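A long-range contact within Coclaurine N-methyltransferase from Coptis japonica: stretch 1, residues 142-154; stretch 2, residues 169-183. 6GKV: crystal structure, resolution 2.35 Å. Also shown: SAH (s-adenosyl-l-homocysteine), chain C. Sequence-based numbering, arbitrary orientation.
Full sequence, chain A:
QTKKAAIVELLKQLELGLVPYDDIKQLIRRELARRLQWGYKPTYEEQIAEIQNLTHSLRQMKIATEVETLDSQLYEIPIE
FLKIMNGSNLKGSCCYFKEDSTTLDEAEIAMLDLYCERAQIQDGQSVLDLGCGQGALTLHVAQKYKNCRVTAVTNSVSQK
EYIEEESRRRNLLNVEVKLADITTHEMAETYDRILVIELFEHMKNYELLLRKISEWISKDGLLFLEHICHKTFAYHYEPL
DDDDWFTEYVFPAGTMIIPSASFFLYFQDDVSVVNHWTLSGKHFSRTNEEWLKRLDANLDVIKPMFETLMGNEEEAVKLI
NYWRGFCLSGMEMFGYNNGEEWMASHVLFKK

Stretch 1, residues 142-154: AQKYKNCRVTAVT
Stretch 2 169-183: RRNLLNVEVKLADIT

Two neighbouring parallel strands, one running through Thr-151 to Thr-154 and the other 176-179, form the body of this contact; their axes approach to 4.6 Å, their directions differ by 22°, and 905 Å² is buried in all. Stretch 1 reaches its strand from a helix ending near Gln-143, through a type I turn from Tyr-145 to Cys-148 closed by Cys-148 N to Tyr-145 O at 2.8 Å.

Along stretch 2, Arg-170 (chi1 m, chi2 t) comes first, its NH1 donating to Gln-143 OE1 at 3.2 Å and 156°, with the acceptor near the guanidinium plane. Leu-172 (m, t) points toward the helix end, placing CD1 3.9 Å from Ala-142 CB. Asn-174 (phi/psi -48/-39, chi1 -31°, chi2 128°) covers the turn: ND2 gives Lys-146 O a weak hydrogen bond, 2.8 Å but only 127°. Val-175 (t) sets CG2 3.6 Å from Ala-142 CB and 3.7 Å from Val-150 CG2.

From Glu-176 both backbones are extended, and the register pairs Thr-151 with Glu-176, Ala-152 with Val-177, Val-153 with Lys-178 and Thr-154 with Leu-179, at CA-CA 4.6 to 5.0 Å. The ladder alternates as parallel pairing requires: Glu-176 N to Val-150 O 3.1 Å, Ala-152 N to Glu-176 O 2.8 Å, Lys-178 N to Ala-152 O 2.8 Å, Thr-154 N to Lys-178 O 3.0 Å, and Ala-180 N to Thr-154 O 2.7 Å. Thr-151, Val-153, Glu-176 and Lys-178 share one face, where Lys-178 NZ forms a salt bridge with Glu-176 OE2 at 2.5 Å (Lys-178 m, t, t, m; Glu-176 t, t). On the other, Val-177 CG1 (chi1 t) lies 4.1 Å from Ala-152 CB.

Beyond the strand, Asp-181 (chi1 t) accepts a hydrogen bond on OD1 from SAH N6 at 3.3 Å, and Ile-182 (m, t) then brings CG1 to 4.0 Å from Val-153 CG1.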

# COMPACT_ATOMS: atom_id res chain seq x y z
N ALA A 142 23.87 7.01 -20.69
CA ALA A 142 24.81 7.92 -21.34
C ALA A 142 24.93 7.54 -22.81
O ALA A 142 24.93 8.42 -23.67
CB ALA A 142 26.17 7.89 -20.68
N GLN A 143 25.01 6.24 -23.08
CA GLN A 143 25.42 5.83 -24.40
C GLN A 143 24.49 6.26 -25.48
O GLN A 143 24.86 7.13 -26.27
CB GLN A 143 25.69 4.31 -24.45
CG GLN A 143 27.19 4.15 -24.43
CD GLN A 143 27.70 2.76 -24.56
OE1 GLN A 143 28.07 2.14 -23.56
NE2 GLN A 143 27.79 2.27 -25.79
N LYS A 144 23.29 5.70 -25.57
CA LYS A 144 22.43 6.19 -26.64
C LYS A 144 21.27 7.07 -26.16
O LYS A 144 20.13 6.93 -26.58
CB LYS A 144 21.92 5.04 -27.53
CG LYS A 144 23.02 4.35 -28.33
CD LYS A 144 23.93 5.36 -29.06
CE LYS A 144 23.33 6.09 -30.26
NZ LYS A 144 24.37 6.92 -30.95
N TYR A 145 21.61 7.98 -25.25
CA TYR A 145 20.97 9.28 -25.19
C TYR A 145 22.09 10.32 -25.16
O TYR A 145 22.37 10.89 -24.11
CB TYR A 145 20.07 9.43 -23.96
CG TYR A 145 18.91 8.47 -23.84
CD1 TYR A 145 17.80 8.56 -24.68
CD2 TYR A 145 18.90 7.50 -22.84
CE1 TYR A 145 16.73 7.68 -24.54
CE2 TYR A 145 17.83 6.63 -22.70
CZ TYR A 145 16.76 6.72 -23.55
OH TYR A 145 15.71 5.84 -23.39
N LYS A 146 22.72 10.55 -26.31
CA LYS A 146 23.95 11.35 -26.38
C LYS A 146 23.81 12.76 -25.83
O LYS A 146 24.80 13.40 -25.48
CB LYS A 146 24.43 11.45 -27.83
CG LYS A 146 24.54 10.12 -28.54
CD LYS A 146 24.95 10.30 -30.00
CE LYS A 146 26.40 10.71 -30.13
NZ LYS A 146 26.84 10.68 -31.55
N ASN A 147 22.58 13.26 -25.77
CA ASN A 147 22.35 14.63 -25.33
C ASN A 147 21.76 14.66 -23.93
O ASN A 147 21.21 15.67 -23.49
CB ASN A 147 21.46 15.36 -26.31
CG ASN A 147 22.13 15.54 -27.65
OD1 ASN A 147 21.62 15.07 -28.67
ND2 ASN A 147 23.29 16.19 -27.65
N CYS A 148 21.88 13.52 -23.25
CA CYS A 148 21.73 13.47 -21.81
C CYS A 148 23.07 13.81 -21.16
O CYS A 148 24.11 13.76 -21.81
CB CYS A 148 21.24 12.10 -21.35
SG CYS A 148 19.46 11.84 -21.56
N ARG A 149 23.03 14.17 -19.88
CA ARG A 149 24.25 14.45 -19.12
C ARG A 149 24.11 13.73 -17.78
O ARG A 149 23.64 14.28 -16.79
CB ARG A 149 24.45 15.97 -18.99
CG ARG A 149 25.33 16.53 -17.88
CD ARG A 149 24.97 18.02 -17.65
NE ARG A 149 23.54 18.31 -17.83
CZ ARG A 149 22.97 18.78 -18.95
NH1 ARG A 149 23.71 19.04 -20.02
NH2 ARG A 149 21.66 18.99 -18.99
N VAL A 150 24.49 12.46 -17.81
CA VAL A 150 24.27 11.60 -16.66
C VAL A 150 25.24 11.96 -15.57
O VAL A 150 26.42 12.24 -15.84
CB VAL A 150 24.40 10.12 -17.05
CG1 VAL A 150 23.35 9.76 -18.04
CG2 VAL A 150 25.75 9.86 -17.66
N THR A 151 24.75 11.97 -14.33
CA THR A 151 25.60 12.19 -13.17
C THR A 151 25.51 11.04 -12.16
O THR A 151 24.45 10.74 -11.63
CB THR A 151 25.24 13.50 -12.45
OG1 THR A 151 25.14 14.57 -13.41
CG2 THR A 151 26.29 13.82 -11.39
N ALA A 152 26.64 10.38 -11.90
CA ALA A 152 26.64 9.24 -11.00
C ALA A 152 27.13 9.63 -9.60
O ALA A 152 28.10 10.36 -9.48
CB ALA A 152 27.50 8.13 -11.57
N VAL A 153 26.47 9.16 -8.55
CA VAL A 153 26.94 9.49 -7.20
C VAL A 153 27.26 8.26 -6.35
O VAL A 153 26.41 7.39 -6.15
CB VAL A 153 25.91 10.33 -6.43
CG1 VAL A 153 26.48 10.71 -5.08
CG2 VAL A 153 25.56 11.56 -7.21
N THR A 154 28.48 8.21 -5.83
CA THR A 154 28.97 7.07 -5.05
C THR A 154 29.79 7.52 -3.86
O THR A 154 30.42 8.56 -3.92
CB THR A 154 29.85 6.16 -5.89
OG1 THR A 154 29.22 5.93 -7.16
CG2 THR A 154 30.00 4.86 -5.20
N ARG A 169 36.78 5.44 -22.19
CA ARG A 169 37.17 4.27 -22.97
C ARG A 169 36.09 3.91 -24.00
O ARG A 169 36.38 3.28 -25.02
CB ARG A 169 37.47 3.08 -22.06
N ARG A 170 34.84 4.30 -23.73
CA ARG A 170 33.73 4.08 -24.67
C ARG A 170 33.37 5.38 -25.39
O ARG A 170 32.34 5.46 -26.07
CB ARG A 170 32.50 3.51 -23.95
CG ARG A 170 32.64 2.07 -23.46
CD ARG A 170 31.32 1.55 -22.89
NE ARG A 170 31.53 0.59 -21.81
CZ ARG A 170 30.59 0.20 -20.96
NH1 ARG A 170 29.36 0.69 -21.07
NH2 ARG A 170 30.86 -0.68 -20.01
N ASN A 171 34.22 6.38 -25.22
CA ASN A 171 34.09 7.68 -25.88
C ASN A 171 32.76 8.35 -25.54
O ASN A 171 31.91 8.53 -26.42
CB ASN A 171 34.23 7.52 -27.39
CG ASN A 171 34.46 8.84 -28.10
OD1 ASN A 171 34.49 9.90 -27.47
ND2 ASN A 171 34.62 8.78 -29.41
N LEU A 172 32.59 8.70 -24.27
CA LEU A 172 31.36 9.32 -23.80
C LEU A 172 31.59 10.68 -23.15
O LEU A 172 32.34 10.80 -22.17
CB LEU A 172 30.64 8.39 -22.81
CG LEU A 172 29.94 7.13 -23.35
CD1 LEU A 172 29.41 6.27 -22.21
CD2 LEU A 172 28.81 7.47 -24.29
N LEU A 173 30.95 11.70 -23.70
CA LEU A 173 30.90 13.02 -23.07
C LEU A 173 30.19 12.91 -21.73
O LEU A 173 30.77 13.14 -20.67
CB LEU A 173 30.17 14.03 -23.97
CG LEU A 173 30.01 15.52 -23.58
CD1 LEU A 173 29.75 16.37 -24.81
CD2 LEU A 173 28.91 15.79 -22.55
N ASN A 174 28.92 12.51 -21.82
CA ASN A 174 27.91 12.76 -20.80
C ASN A 174 28.29 12.47 -19.37
O ASN A 174 27.91 13.21 -18.45
CB ASN A 174 26.67 11.95 -21.13
CG ASN A 174 26.51 11.75 -22.61
OD1 ASN A 174 26.34 10.62 -23.07
ND2 ASN A 174 26.54 12.84 -23.37
N VAL A 175 29.03 11.39 -19.16
CA VAL A 175 29.20 10.87 -17.82
C VAL A 175 30.04 11.77 -16.94
O VAL A 175 31.14 12.18 -17.31
CB VAL A 175 29.85 9.48 -17.82
CG1 VAL A 175 29.93 8.96 -16.40
CG2 VAL A 175 29.07 8.54 -18.71
N GLU A 176 29.48 12.07 -15.78
CA GLU A 176 30.17 12.78 -14.72
C GLU A 176 29.95 12.00 -13.42
O GLU A 176 28.84 11.52 -13.18
CB GLU A 176 29.64 14.21 -14.62
CG GLU A 176 29.86 14.87 -13.29
CD GLU A 176 29.15 16.21 -13.20
OE1 GLU A 176 28.72 16.73 -14.25
OE2 GLU A 176 29.01 16.73 -12.08
N VAL A 177 30.99 11.83 -12.61
CA VAL A 177 30.85 11.05 -11.38
C VAL A 177 31.32 11.78 -10.13
O VAL A 177 32.42 12.35 -10.10
CB VAL A 177 31.63 9.73 -11.46
CG1 VAL A 177 31.31 8.84 -10.26
CG2 VAL A 177 31.32 9.00 -12.76
N LYS A 178 30.50 11.76 -9.09
CA LYS A 178 30.78 12.47 -7.84
C LYS A 178 30.98 11.52 -6.67
O LYS A 178 30.18 10.60 -6.49
CB LYS A 178 29.64 13.45 -7.50
CG LYS A 178 29.20 14.37 -8.62
CD LYS A 178 28.22 15.42 -8.09
CE LYS A 178 27.99 16.56 -9.07
NZ LYS A 178 29.27 17.11 -9.61
N LEU A 179 32.01 11.74 -5.86
CA LEU A 179 32.21 10.91 -4.67
C LEU A 179 31.64 11.57 -3.41
O LEU A 179 32.18 12.57 -2.93
CB LEU A 179 33.69 10.59 -4.49
CG LEU A 179 34.06 9.43 -3.56
CD1 LEU A 179 33.86 8.07 -4.23
CD2 LEU A 179 35.48 9.62 -3.10
N ALA A 180 30.54 11.01 -2.89
CA ALA A 180 29.82 11.62 -1.76
C ALA A 180 29.05 10.62 -0.91
O ALA A 180 28.58 9.61 -1.41
CB ALA A 180 28.85 12.68 -2.28
N ASP A 181 28.93 10.91 0.39
CA ASP A 181 28.03 10.18 1.26
C ASP A 181 26.65 10.80 1.05
O ASP A 181 26.43 11.97 1.36
CB ASP A 181 28.47 10.23 2.72
CG ASP A 181 27.52 9.49 3.67
OD1 ASP A 181 26.80 8.58 3.23
OD2 ASP A 181 27.51 9.81 4.88
N ILE A 182 25.72 10.03 0.49
CA ILE A 182 24.40 10.55 0.19
C ILE A 182 23.67 10.89 1.49
O ILE A 182 22.82 11.78 1.51
CB ILE A 182 23.61 9.53 -0.67
CG1 ILE A 182 24.36 9.32 -1.99
CG2 ILE A 182 22.18 10.01 -0.94
CD1 ILE A 182 23.75 8.26 -2.89
N THR A 183 24.04 10.21 2.57
CA THR A 183 23.53 10.50 3.91
C THR A 183 23.74 11.97 4.31
O THR A 183 22.90 12.58 4.96
CB THR A 183 24.21 9.59 4.96
OG1 THR A 183 23.78 8.25 4.75
CG2 THR A 183 23.87 10.02 6.38
N SAH C . 22.87 0.86 -8.15
CA SAH C . 23.94 -0.06 -8.48
CB SAH C . 24.43 -0.80 -7.24
CG SAH C . 23.38 -1.10 -6.18
SD SAH C . 24.13 -1.76 -4.67
C SAH C . 23.51 -1.08 -9.52
O SAH C . 22.31 -1.22 -9.74
OXT SAH C . 24.34 -1.76 -10.15
C5' SAH C . 23.94 -0.20 -3.75
C4' SAH C . 24.79 0.96 -4.27
O4' SAH C . 24.61 2.11 -3.46
C3' SAH C . 26.28 0.65 -4.24
O3' SAH C . 26.89 1.24 -5.37
C2' SAH C . 26.82 1.36 -3.03
O2' SAH C . 28.14 1.77 -3.28
C1' SAH C . 25.85 2.53 -2.91
N9 SAH C . 25.68 3.02 -1.52
C8 SAH C . 25.36 2.29 -0.39
N7 SAH C . 25.31 3.14 0.67
C5 SAH C . 25.60 4.40 0.23
C6 SAH C . 25.70 5.64 0.88
N6 SAH C . 25.49 5.75 2.19
N1 SAH C . 26.02 6.76 0.14
C2 SAH C . 26.25 6.66 -1.22
N3 SAH C . 26.15 5.43 -1.85
C4 SAH C . 25.83 4.33 -1.13